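Local structure of effector protein HopAB2 (Pseudomonas syringae, 2FD4) at residues A[16-21]-A[67-72]; A[46-51]-A[92-97]; A[99-102]-A[107-110]. The protein acts as a bacterial virulence effector whose C-terminal domain, present here, is a U-box/RING-finger-like E3 ubiquitin ligase, suppressing programmed cell death and immunity in susceptible plants. One frame throughout, in Å; residues are numbered along the deposited sequence.

Contact 1: A[16-21]-A[67-72]; sequences QLRTIS and NPTDTS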
ATOM      1  N   GLN A  16       6.220  -8.300  -4.781  1.00 46.47           N
ATOM      2  CA  GLN A  16       6.353  -9.443  -3.906  1.00 47.53           C
ATOM      3  C   GLN A  16       5.286  -9.567  -2.867  1.00 47.44           C
ATOM      4  O   GLN A  16       5.294 -10.484  -2.058  1.00 49.48           O
ATOM      5  CB  GLN A  16       7.695  -9.329  -3.197  1.00 48.60           C
ATOM      6  CG  GLN A  16       8.817  -9.239  -4.165  1.00 49.38           C
ATOM      7  CD  GLN A  16      10.090  -8.731  -3.611  1.00 52.48           C
ATOM      8  OE1 GLN A  16      10.181  -7.642  -3.064  1.00 53.78           O
ATOM      9  NE2 GLN A  16      11.156  -9.524  -3.830  1.00 50.30           N
ATOM     10  N   LEU A  17       4.403  -8.600  -2.825  1.00 47.97           N
ATOM     11  CA  LEU A  17       3.398  -8.551  -1.770  1.00 47.74           C
ATOM     12  C   LEU A  17       2.411  -9.648  -1.973  1.00 46.96           C
ATOM     13  O   LEU A  17       2.138 -10.057  -3.100  1.00 47.91           O
ATOM     14  CB  LEU A  17       2.690  -7.209  -1.783  1.00 47.42           C
ATOM     15  CG  LEU A  17       3.506  -5.968  -1.388  1.00 48.57           C
ATOM     16  CD1 LEU A  17       2.604  -4.746  -1.435  1.00 48.19           C
ATOM     17  CD2 LEU A  17       4.098  -6.074  -0.066  1.00 49.52           C
ATOM     18  N   ARG A  18       1.816 -10.088  -0.864  1.00 48.81           N
ATOM     19  CA  ARG A  18       0.571 -10.870  -0.911  1.00 48.53           C
ATOM     20  C   ARG A  18      -0.442 -10.043  -1.667  1.00 48.79           C
ATOM     21  O   ARG A  18      -0.384  -8.798  -1.659  1.00 49.39           O
ATOM     22  CB  ARG A  18       0.025 -11.148   0.484  1.00 47.29           C
ATOM     23  CG  ARG A  18       0.890 -12.137   1.284  1.00 46.19           C
ATOM     24  CD  ARG A  18       0.453 -12.204   2.699  1.00 48.25           C
ATOM     25  NE  ARG A  18       0.913 -11.026   3.449  1.00 46.33           N
ATOM     26  CZ  ARG A  18       0.707 -10.809   4.720  1.00 47.86           C
ATOM     27  NH1 ARG A  18       0.041 -11.679   5.474  1.00 47.66           N
ATOM     28  NH2 ARG A  18       1.185  -9.680   5.260  1.00 46.33           N
ATOM     29  N   THR A  19      -1.384 -10.724  -2.314  1.00 48.12           N
ATOM     30  CA  THR A  19      -2.352 -10.036  -3.155  1.00 48.19           C
ATOM     31  C   THR A  19      -3.779 -10.238  -2.682  1.00 48.12           C
ATOM     32  O   THR A  19      -4.091 -11.165  -1.945  1.00 47.57           O
ATOM     33  CB  THR A  19      -2.222 -10.423  -4.623  1.00 48.03           C
ATOM     34  OG1 THR A  19      -2.615 -11.809  -4.838  1.00 48.09           O
ATOM     35  CG2 THR A  19      -0.797 -10.164  -5.102  1.00 50.60           C
ATOM     36  N   ILE A  20      -4.619  -9.299  -3.088  1.00 47.62           N
ATOM     37  CA  ILE A  20      -6.013  -9.321  -2.838  1.00 46.96           C
ATOM     38  C   ILE A  20      -6.627  -8.896  -4.132  1.00 47.20           C
ATOM     39  O   ILE A  20      -6.247  -7.921  -4.695  1.00 45.74           O
ATOM     40  CB  ILE A  20      -6.426  -8.376  -1.718  1.00 46.51           C
ATOM     41  CG1 ILE A  20      -5.768  -8.780  -0.393  1.00 45.92           C
ATOM     42  CG2 ILE A  20      -7.930  -8.384  -1.522  1.00 48.43           C
ATOM     43  CD1 ILE A  20      -5.926  -7.678   0.671  1.00 47.55           C
ATOM     44  N   SER A  21      -7.562  -9.680  -4.631  1.00 47.46           N
ATOM     45  CA  SER A  21      -8.206  -9.370  -5.880  1.00 49.32           C
ATOM     46  C   SER A  21      -9.097  -8.171  -5.724  1.00 49.59           C
ATOM     47  O   SER A  21      -9.627  -7.958  -4.655  1.00 49.96           O
ATOM     48  CB  SER A  21      -9.026 -10.587  -6.304  1.00 49.59           C
ATOM     49  OG  SER A  21      -8.143 -11.677  -6.174  1.00 51.72           O
ATOM     50  N   ASN A  67      -2.623  -4.372  11.664  1.00 45.13           N
ATOM     51  CA  ASN A  67      -1.767  -5.315  12.364  1.00 45.98           C
ATOM     52  C   ASN A  67      -1.064  -6.200  11.389  1.00 44.27           C
ATOM     53  O   ASN A  67      -1.659  -6.530  10.341  1.00 42.38           O
ATOM     54  CB  ASN A  67      -2.610  -6.115  13.339  1.00 45.51           C
ATOM     55  CG  ASN A  67      -3.315  -5.183  14.300  1.00 51.93           C
ATOM     56  OD1 ASN A  67      -2.680  -4.620  15.185  1.00 55.70           O
ATOM     57  ND2 ASN A  67      -4.600  -4.914  14.050  1.00 56.43           N
ATOM     58  N   PRO A  68       0.189  -6.561  11.709  1.00 45.77           N
ATOM     59  CA  PRO A  68       0.971  -7.415  10.833  1.00 46.02           C
ATOM     60  C   PRO A  68       0.636  -8.910  10.936  1.00 45.97           C
ATOM     61  O   PRO A  68       0.260  -9.413  12.012  1.00 44.08           O
ATOM     62  CB  PRO A  68       2.396  -7.164  11.315  1.00 46.55           C
ATOM     63  CG  PRO A  68       2.277  -6.921  12.724  1.00 46.88           C
ATOM     64  CD  PRO A  68       0.964  -6.188  12.915  1.00 45.26           C
ATOM     65  N   THR A  69       0.779  -9.635   9.836  1.00 46.21           N
ATOM     66  CA  THR A  69       0.794 -11.082   9.914  1.00 47.55           C
ATOM     67  C   THR A  69       1.836 -11.611   8.981  1.00 48.09           C
ATOM     68  O   THR A  69       2.173 -10.967   7.970  1.00 46.20           O
ATOM     69  CB  THR A  69      -0.551 -11.743   9.558  1.00 47.97           C
ATOM     70  OG1 THR A  69      -0.388 -13.177   9.528  1.00 55.19           O
ATOM     71  CG2 THR A  69      -1.076 -11.270   8.224  1.00 47.51           C
ATOM     72  N   ASP A  70       2.327 -12.794   9.336  1.00 49.22           N
ATOM     73  CA  ASP A  70       3.443 -13.389   8.628  1.00 51.59           C
ATOM     74  C   ASP A  70       3.129 -13.310   7.160  1.00 52.52           C
ATOM     75  O   ASP A  70       1.896 -13.418   6.698  1.00 51.83           O
ATOM     76  CB  ASP A  70       3.762 -14.830   9.105  1.00 51.85           C
ATOM     77  CG  ASP A  70       2.936 -15.914   8.361  1.00 54.32           C
ATOM     78  OD1 ASP A  70       1.700 -15.600   8.126  1.00 58.84           O
ATOM     79  OD2 ASP A  70       3.507 -17.085   8.045  1.00 53.12           O
ATOM     80  N   THR A  71       4.299 -13.061   6.440  1.00 55.03           N
ATOM     81  CA  THR A  71       4.321 -13.076   5.010  1.00 56.01           C
ATOM     82  C   THR A  71       3.841 -14.437   4.481  1.00 56.82           C
ATOM     83  O   THR A  71       4.542 -15.461   4.479  1.00 58.75           O
ATOM     84  CB  THR A  71       5.704 -12.685   4.496  1.00 57.30           C
ATOM     85  OG1 THR A  71       6.695 -12.932   5.522  1.00 58.76           O
ATOM     86  CG2 THR A  71       5.701 -11.240   4.152  1.00 56.88           C
ATOM     87  N   SER A  72       2.549 -14.385   4.221  1.00 57.12           N
ATOM     88  CA  SER A  72       1.689 -15.347   3.564  1.00 55.72           C
ATOM     89  C   SER A  72       1.044 -16.432   4.444  1.00 54.04           C
ATOM     90  O   SER A  72       1.243 -17.623   4.323  1.00 53.57           O
ATOM     91  CB  SER A  72       2.203 -15.780   2.224  1.00 57.20           C
ATOM     92  OG  SER A  72       1.121 -15.734   1.292  1.00 59.92           O
TER

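Contact 2: A[46-51]-A[92-97]; sequences CLFGGE and AQFLAG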
ATOM      1  N   CYS A  46      -6.855   7.851  -1.664  1.00 49.38           N
ATOM      2  CA  CYS A  46      -5.681   7.374  -0.978  1.00 48.76           C
ATOM      3  C   CYS A  46      -5.677   8.071   0.360  1.00 49.03           C
ATOM      4  O   CYS A  46      -6.196   9.166   0.528  1.00 45.71           O
ATOM      5  CB  CYS A  46      -4.441   7.702  -1.820  1.00 48.93           C
ATOM      6  SG  CYS A  46      -2.818   7.504  -1.053  1.00 48.87           S
ATOM      7  N   LEU A  47      -5.098   7.420   1.356  1.00 48.92           N
ATOM      8  CA  LEU A  47      -4.864   8.076   2.624  1.00 47.92           C
ATOM      9  C   LEU A  47      -4.077   9.427   2.504  1.00 46.92           C
ATOM     10  O   LEU A  47      -4.243  10.342   3.306  1.00 45.93           O
ATOM     11  CB  LEU A  47      -4.102   7.019   3.454  1.00 48.38           C
ATOM     12  CG  LEU A  47      -3.882   7.334   4.913  1.00 50.39           C
ATOM     13  CD1 LEU A  47      -5.208   7.343   5.645  1.00 51.50           C
ATOM     14  CD2 LEU A  47      -2.938   6.324   5.467  1.00 51.02           C
ATOM     15  N   PHE A  48      -3.237   9.554   1.464  1.00 45.41           N
ATOM     16  CA  PHE A  48      -2.407  10.757   1.278  1.00 44.56           C
ATOM     17  C   PHE A  48      -3.023  11.660   0.211  1.00 44.42           C
ATOM     18  O   PHE A  48      -2.409  12.647  -0.206  1.00 45.19           O
ATOM     19  CB  PHE A  48      -0.982  10.350   0.875  1.00 45.66           C
ATOM     20  CG  PHE A  48      -0.313   9.472   1.907  1.00 44.63           C
ATOM     21  CD1 PHE A  48       0.264  10.044   3.031  1.00 48.35           C
ATOM     22  CD2 PHE A  48      -0.277   8.100   1.752  1.00 48.75           C
ATOM     23  CE1 PHE A  48       0.859   9.244   4.004  1.00 46.51           C
ATOM     24  CE2 PHE A  48       0.323   7.303   2.681  1.00 45.38           C
ATOM     25  CZ  PHE A  48       0.846   7.860   3.826  1.00 46.54           C
ATOM     26  N   GLY A  49      -4.213  11.314  -0.257  1.00 43.34           N
ATOM     27  CA  GLY A  49      -4.977  12.268  -1.097  1.00 42.75           C
ATOM     28  C   GLY A  49      -5.192  11.787  -2.513  1.00 42.42           C
ATOM     29  O   GLY A  49      -4.316  11.143  -3.125  1.00 41.71           O
ATOM     30  N   GLY A  50      -6.379  12.049  -3.042  1.00 42.81           N
ATOM     31  CA  GLY A  50      -6.639  11.726  -4.429  1.00 44.06           C
ATOM     32  C   GLY A  50      -7.244  10.353  -4.631  1.00 44.80           C
ATOM     33  O   GLY A  50      -7.116   9.477  -3.792  1.00 45.26           O
ATOM     34  N   GLU A  51      -7.941  10.187  -5.759  1.00 45.30           N
ATOM     35  CA  GLU A  51      -8.627   8.953  -6.052  1.00 45.43           C
ATOM     36  C   GLU A  51      -7.605   7.864  -6.361  1.00 45.08           C
ATOM     37  O   GLU A  51      -6.521   8.143  -6.907  1.00 44.49           O
ATOM     38  CB  GLU A  51      -9.546   9.109  -7.256  1.00 44.64           C
ATOM     39  CG  GLU A  51     -10.719  10.075  -7.047  1.00 44.35           C
ATOM     40  CD  GLU A  51     -11.596  10.189  -8.276  1.00 46.02           C
ATOM     41  OE1 GLU A  51     -11.159   9.695  -9.351  1.00 49.29           O
ATOM     42  OE2 GLU A  51     -12.704  10.821  -8.188  1.00 38.83           O
ATOM     43  N   ALA A  92       5.756   5.009   0.726  1.00 44.16           N
ATOM     44  CA  ALA A  92       7.218   4.925   0.805  1.00 45.60           C
ATOM     45  C   ALA A  92       7.905   6.272   1.061  1.00 45.83           C
ATOM     46  O   ALA A  92       8.890   6.368   1.825  1.00 46.81           O
ATOM     47  CB  ALA A  92       7.744   4.318  -0.473  1.00 46.03           C
ATOM     48  N   GLN A  93       7.435   7.310   0.387  1.00 45.88           N
ATOM     49  CA  GLN A  93       7.921   8.685   0.600  1.00 45.78           C
ATOM     50  C   GLN A  93       7.670   9.150   2.021  1.00 45.34           C
ATOM     51  O   GLN A  93       8.539   9.820   2.632  1.00 43.41           O
ATOM     52  CB  GLN A  93       7.234   9.610  -0.406  1.00 45.60           C
ATOM     53  CG  GLN A  93       7.583  11.077  -0.392  1.00 47.62           C
ATOM     54  CD  GLN A  93       6.798  11.860  -1.456  1.00 48.81           C
ATOM     55  OE1 GLN A  93       6.422  11.296  -2.480  1.00 54.87           O
ATOM     56  NE2 GLN A  93       6.537  13.150  -1.203  1.00 52.33           N
ATOM     57  N   PHE A  94       6.463   8.875   2.511  1.00 45.22           N
ATOM     58  CA  PHE A  94       6.143   9.170   3.898  1.00 45.83           C
ATOM     59  C   PHE A  94       7.066   8.423   4.855  1.00 45.34           C
ATOM     60  O   PHE A  94       7.677   9.022   5.770  1.00 44.81           O
ATOM     61  CB  PHE A  94       4.657   8.894   4.163  1.00 45.55           C
ATOM     62  CG  PHE A  94       4.263   9.027   5.594  1.00 46.11           C
ATOM     63  CD1 PHE A  94       3.912  10.285   6.123  1.00 48.54           C
ATOM     64  CD2 PHE A  94       4.235   7.907   6.426  1.00 46.32           C
ATOM     65  CE1 PHE A  94       3.545  10.390   7.485  1.00 48.63           C
ATOM     66  CE2 PHE A  94       3.888   8.012   7.771  1.00 47.91           C
ATOM     67  CZ  PHE A  94       3.550   9.249   8.288  1.00 47.73           C
ATOM     68  N   LEU A  95       7.231   7.132   4.644  1.00 45.39           N
ATOM     69  CA  LEU A  95       8.004   6.306   5.588  1.00 45.92           C
ATOM     70  C   LEU A  95       9.492   6.571   5.578  1.00 45.27           C
ATOM     71  O   LEU A  95      10.187   6.351   6.614  1.00 46.42           O
ATOM     72  CB  LEU A  95       7.766   4.824   5.232  1.00 48.18           C
ATOM     73  CG  LEU A  95       6.366   4.294   5.524  1.00 47.44           C
ATOM     74  CD1 LEU A  95       6.267   2.798   5.109  1.00 46.57           C
ATOM     75  CD2 LEU A  95       5.972   4.456   6.958  1.00 48.11           C
ATOM     76  N   ALA A  96      10.004   7.112   4.475  1.00 44.92           N
ATOM     77  CA  ALA A  96      11.442   7.452   4.392  1.00 45.58           C
ATOM     78  C   ALA A  96      11.780   8.591   5.364  1.00 44.12           C
ATOM     79  O   ALA A  96      12.891   8.690   5.928  1.00 45.98           O
ATOM     80  CB  ALA A  96      11.785   7.828   2.964  1.00 45.09           C
ATOM     81  N   GLY A  97      10.804   9.459   5.579  1.00 44.61           N
ATOM     82  CA  GLY A  97      10.924  10.567   6.526  1.00 45.74           C
ATOM     83  C   GLY A  97      10.466  10.298   7.939  1.00 46.63           C
ATOM     84  O   GLY A  97      10.911  10.975   8.877  1.00 46.12           O
TER

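Contact 3: A[99-102]-A[107-110]; sequences PEHP and TLNA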
ATOM      1  N   PRO A  99       9.471   6.583   9.869  1.00 46.49           N
ATOM      2  CA  PRO A  99       9.216   5.172   9.703  1.00 47.19           C
ATOM      3  C   PRO A  99       8.178   4.620  10.673  1.00 47.19           C
ATOM      4  O   PRO A  99       8.516   3.886  11.615  1.00 45.76           O
ATOM      5  CB  PRO A  99      10.593   4.534   9.880  1.00 46.26           C
ATOM      6  CG  PRO A  99      11.300   5.444  10.827  1.00 48.01           C
ATOM      7  CD  PRO A  99      10.749   6.830  10.575  1.00 48.79           C
ATOM      8  N   GLU A 100       6.940   5.021  10.456  1.00 46.68           N
ATOM      9  CA  GLU A 100       5.864   4.705  11.377  1.00 48.62           C
ATOM     10  C   GLU A 100       4.567   4.575  10.602  1.00 47.53           C
ATOM     11  O   GLU A 100       4.330   5.241   9.584  1.00 47.30           O
ATOM     12  CB  GLU A 100       5.814   5.685  12.513  1.00 49.07           C
ATOM     13  CG  GLU A 100       4.984   6.877  12.291  1.00 52.53           C
ATOM     14  CD  GLU A 100       5.068   7.868  13.436  1.00 54.52           C
ATOM     15  OE1 GLU A 100       5.767   7.611  14.454  1.00 59.83           O
ATOM     16  OE2 GLU A 100       4.392   8.924  13.336  1.00 64.07           O
ATOM     17  N   HIS A 101       3.776   3.617  11.015  1.00 46.67           N
ATOM     18  CA  HIS A 101       2.538   3.368  10.324  1.00 45.90           C
ATOM     19  C   HIS A 101       1.697   4.682  10.360  1.00 44.17           C
ATOM     20  O   HIS A 101       1.556   5.340  11.372  1.00 46.13           O
ATOM     21  CB  HIS A 101       1.876   2.186  11.012  1.00 45.28           C
ATOM     22  CG  HIS A 101       0.581   1.782  10.390  1.00 45.23           C
ATOM     23  ND1 HIS A 101       0.312   0.500   9.960  1.00 46.73           N
ATOM     24  CD2 HIS A 101      -0.556   2.487  10.221  1.00 45.52           C
ATOM     25  CE1 HIS A 101      -0.918   0.458   9.484  1.00 43.77           C
ATOM     26  NE2 HIS A 101      -1.478   1.647   9.654  1.00 48.98           N
ATOM     27  N   PRO A 102       1.188   5.077   9.230  1.00 44.54           N
ATOM     28  CA  PRO A 102       0.515   6.372   9.137  1.00 46.11           C
ATOM     29  C   PRO A 102      -0.747   6.493  10.001  1.00 46.32           C
ATOM     30  O   PRO A 102      -1.162   7.642  10.300  1.00 45.08           O
ATOM     31  CB  PRO A 102       0.183   6.442   7.651  1.00 46.06           C
ATOM     32  CG  PRO A 102       0.097   5.074   7.194  1.00 46.24           C
ATOM     33  CD  PRO A 102       1.209   4.405   7.917  1.00 45.49           C
ATOM     34  N   THR A 107       6.140   1.045  14.352  1.00 47.64           N
ATOM     35  CA  THR A 107       7.281   1.060  13.419  1.00 47.92           C
ATOM     36  C   THR A 107       6.897   0.365  12.135  1.00 48.02           C
ATOM     37  O   THR A 107       6.390  -0.761  12.160  1.00 47.72           O
ATOM     38  CB  THR A 107       8.510   0.340  13.983  1.00 47.83           C
ATOM     39  OG1 THR A 107       8.879   0.915  15.244  1.00 48.18           O
ATOM     40  CG2 THR A 107       9.676   0.426  12.987  1.00 48.10           C
ATOM     41  N   LEU A 108       7.171   1.020  11.017  1.00 47.87           N
ATOM     42  CA  LEU A 108       6.887   0.498   9.668  1.00 47.72           C
ATOM     43  C   LEU A 108       8.003   0.981   8.735  1.00 47.57           C
ATOM     44  O   LEU A 108       8.275   2.171   8.625  1.00 46.48           O
ATOM     45  CB  LEU A 108       5.546   0.994   9.172  1.00 46.17           C
ATOM     46  CG  LEU A 108       4.985   0.355   7.891  1.00 46.85           C
ATOM     47  CD1 LEU A 108       4.629  -1.073   8.144  1.00 49.53           C
ATOM     48  CD2 LEU A 108       3.775   1.075   7.435  1.00 48.85           C
ATOM     49  N   ASN A 109       8.648   0.030   8.077  1.00 48.32           N
ATOM     50  CA  ASN A 109       9.861   0.269   7.272  1.00 47.82           C
ATOM     51  C   ASN A 109      10.014  -0.877   6.254  1.00 47.66           C
ATOM     52  O   ASN A 109       9.100  -1.725   6.116  1.00 47.31           O
ATOM     53  CB  ASN A 109      11.091   0.417   8.229  1.00 48.14           C
ATOM     54  CG  ASN A 109      11.264  -0.762   9.162  1.00 47.37           C
ATOM     55  OD1 ASN A 109      10.807  -1.861   8.868  1.00 49.06           O
ATOM     56  ND2 ASN A 109      11.914  -0.537  10.342  1.00 48.21           N
ATOM     57  N   ALA A 110      11.129  -0.880   5.508  1.00 47.24           N
ATOM     58  CA  ALA A 110      11.421  -1.938   4.505  1.00 47.02           C
ATOM     59  C   ALA A 110      11.397  -3.304   5.113  1.00 47.28           C
ATOM     60  O   ALA A 110      10.991  -4.282   4.487  1.00 48.06           O
ATOM     61  CB  ALA A 110      12.780  -1.714   3.822  1.00 47.75           C
TER

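Contact 1: A[16-21]-A[67-72]
Arg18 reaches from the outer strand 18-21 of the four-stranded mixed sheet of this U-box-like ligase domain along the loop 67-72, which follows strand 61-65. A bend at chi3 (-77°) turns the guanidinium with one face to the loop backbone. Two parts of the side chain do different work. The aliphatic part runs along Ser72: Arg18 CG lies 3.6 Å from Ser72 OG, and Arg18 CD comes to 3.4 Å from Ser72 N. The flat guanidinium meets the loop with one face, over which stand Thr71 CA, about 4.2 Å above the plane and over its centre, and the carbonyl of Asp70. Although Arg18 NH1 is 2.8 Å from Asp70 O, that oxygen sits over the face and the N-H direction is poor, so the pair does not count as a hydrogen bond. The terminal nitrogens are satisfied by other carbonyls: Arg18 NH2 bonds to Ala114 O of helix 113-116, and NH1 to Gln73 O, just past the loop. Arg18 thereby ties the strand, the loop and that helix together through backbone oxygens. Thr69 approaches the guanidinium edge with its methyl group rather than its hydroxyl; the resulting 3.0 Å between Arg18 NH1 and Thr69 CG2 is improbably short, and the placement of that methyl is therefore doubtful.

Contact 2: A[46-51]-A[92-97]
Chi1 of -59° puts the Phe48 ring beside its own backbone N, CG opposite the carbonyl carbon, and chi1 of 174° sets Phe94 CG opposite its backbone N; with both CB atoms directed at the other segment, the two side chains meet. They cross at about a right angle, and the leading corner of the Phe48 ring, CE1 and CZ, is brought against the root of Phe94. Phe48 CE1 is 3.8 Å from Phe94 CG and equally close to Phe94 CB, and Phe48 CZ lies 4.0 Å from Phe94 CB. The ring planes meet at 42° with centroids 5.5 Å apart, an oblique pair that fits neither a stack nor an edge-to-face contact. Phe48 CA and Phe94 CA stay 9.1 Å apart, so the backbones do not approach and the side chains span the gap. Phe48 sits third in a type I beta turn, closed by the bond of 3.0 Å from Gly49 N to Cys46 O; Phe94 projects from helix 88-97. In the U-box/RING-like fold these two elements probably contribute to the E2-docking surface: both phenylalanines are inferred E2-binding residues, and so is Pro102, whose side chain lies about 4 Å from each at the nearest atoms. The helix residues also belong to the segment required for ligase activity. Met86, Lys90 and Leu91 pack against Phe48 as well. Its backbone is held from within the turn, where Phe48 N donates a nearly straight bond of 3.3 Å to Cys46 SG.

Contact 3: A[99-102]-A[107-110]
The loop between helices 88-97 and 113-116 doubles back on itself here, and a single beta bridge pairs Glu100 with Thr107, with Glu100 CA and Thr107 CA 4.4 Å apart. One hydrogen bond joins the two arms, from Leu108 N to Pro99 O at 3.2 Å. It is almost linear at the proton (171°), yet the donor rises 61° out of the carbonyl plane and is not on a lone pair. The same oxygen receives a longer CA-H...O contact from Thr107 CA, at 3.6 Å. Beyond the backbone, Leu108 contributes the largest share of the contact surface. Leu108 CB points at the other arm, 3.7 Å from His101 N, and CG opposite the backbone N (chi1 -170°) sends Leu108 CD2 along His101, 3.9 Å from His101 CA. Leu64 of strand 61-65 touches His101, Pro102 and Leu108, while Leu95 of helix 88-97 packs on Leu108. Glu100, whose CB points away from the other arm, forms salt bridges through OE2 with Lys98 and Arg105. The contact thus closes the loop with one straight backbone bond that meets the carbonyl from above its plane, and with a buried leucine whose CD2 touches CD of Pro102, an inferred E2-binding residue, at 4.2 Å. His101 ND1 is buried here without a polar partner in the model, which probably carries some desolvation cost.

Overall arrangement
Contacts 1 and 2 lie at the surface on opposite sides of the chain's centre, about 19 Å apart between their centres, whereas contact 3 is partly buried. Their chemistry follows: contact 1 is a charged side chain set against the loop backbone at the outer strand 18-21, contact 2 a purely apolar ring pair, contact 3 backbone pairing with leucine packing. Contacts 2 and 3 adjoin directly, Leu47 CD2 lying 3.7 Å from Pro102 CG, share helix 88-97 through Phe94 and through Leu95 on Leu108, and together gather the three inferred E2-binding residues. Contact 1 touches neither and lies away from that site; it and contact 3 are both joined to helix 113-116, through Arg18 and Leu108 respectively.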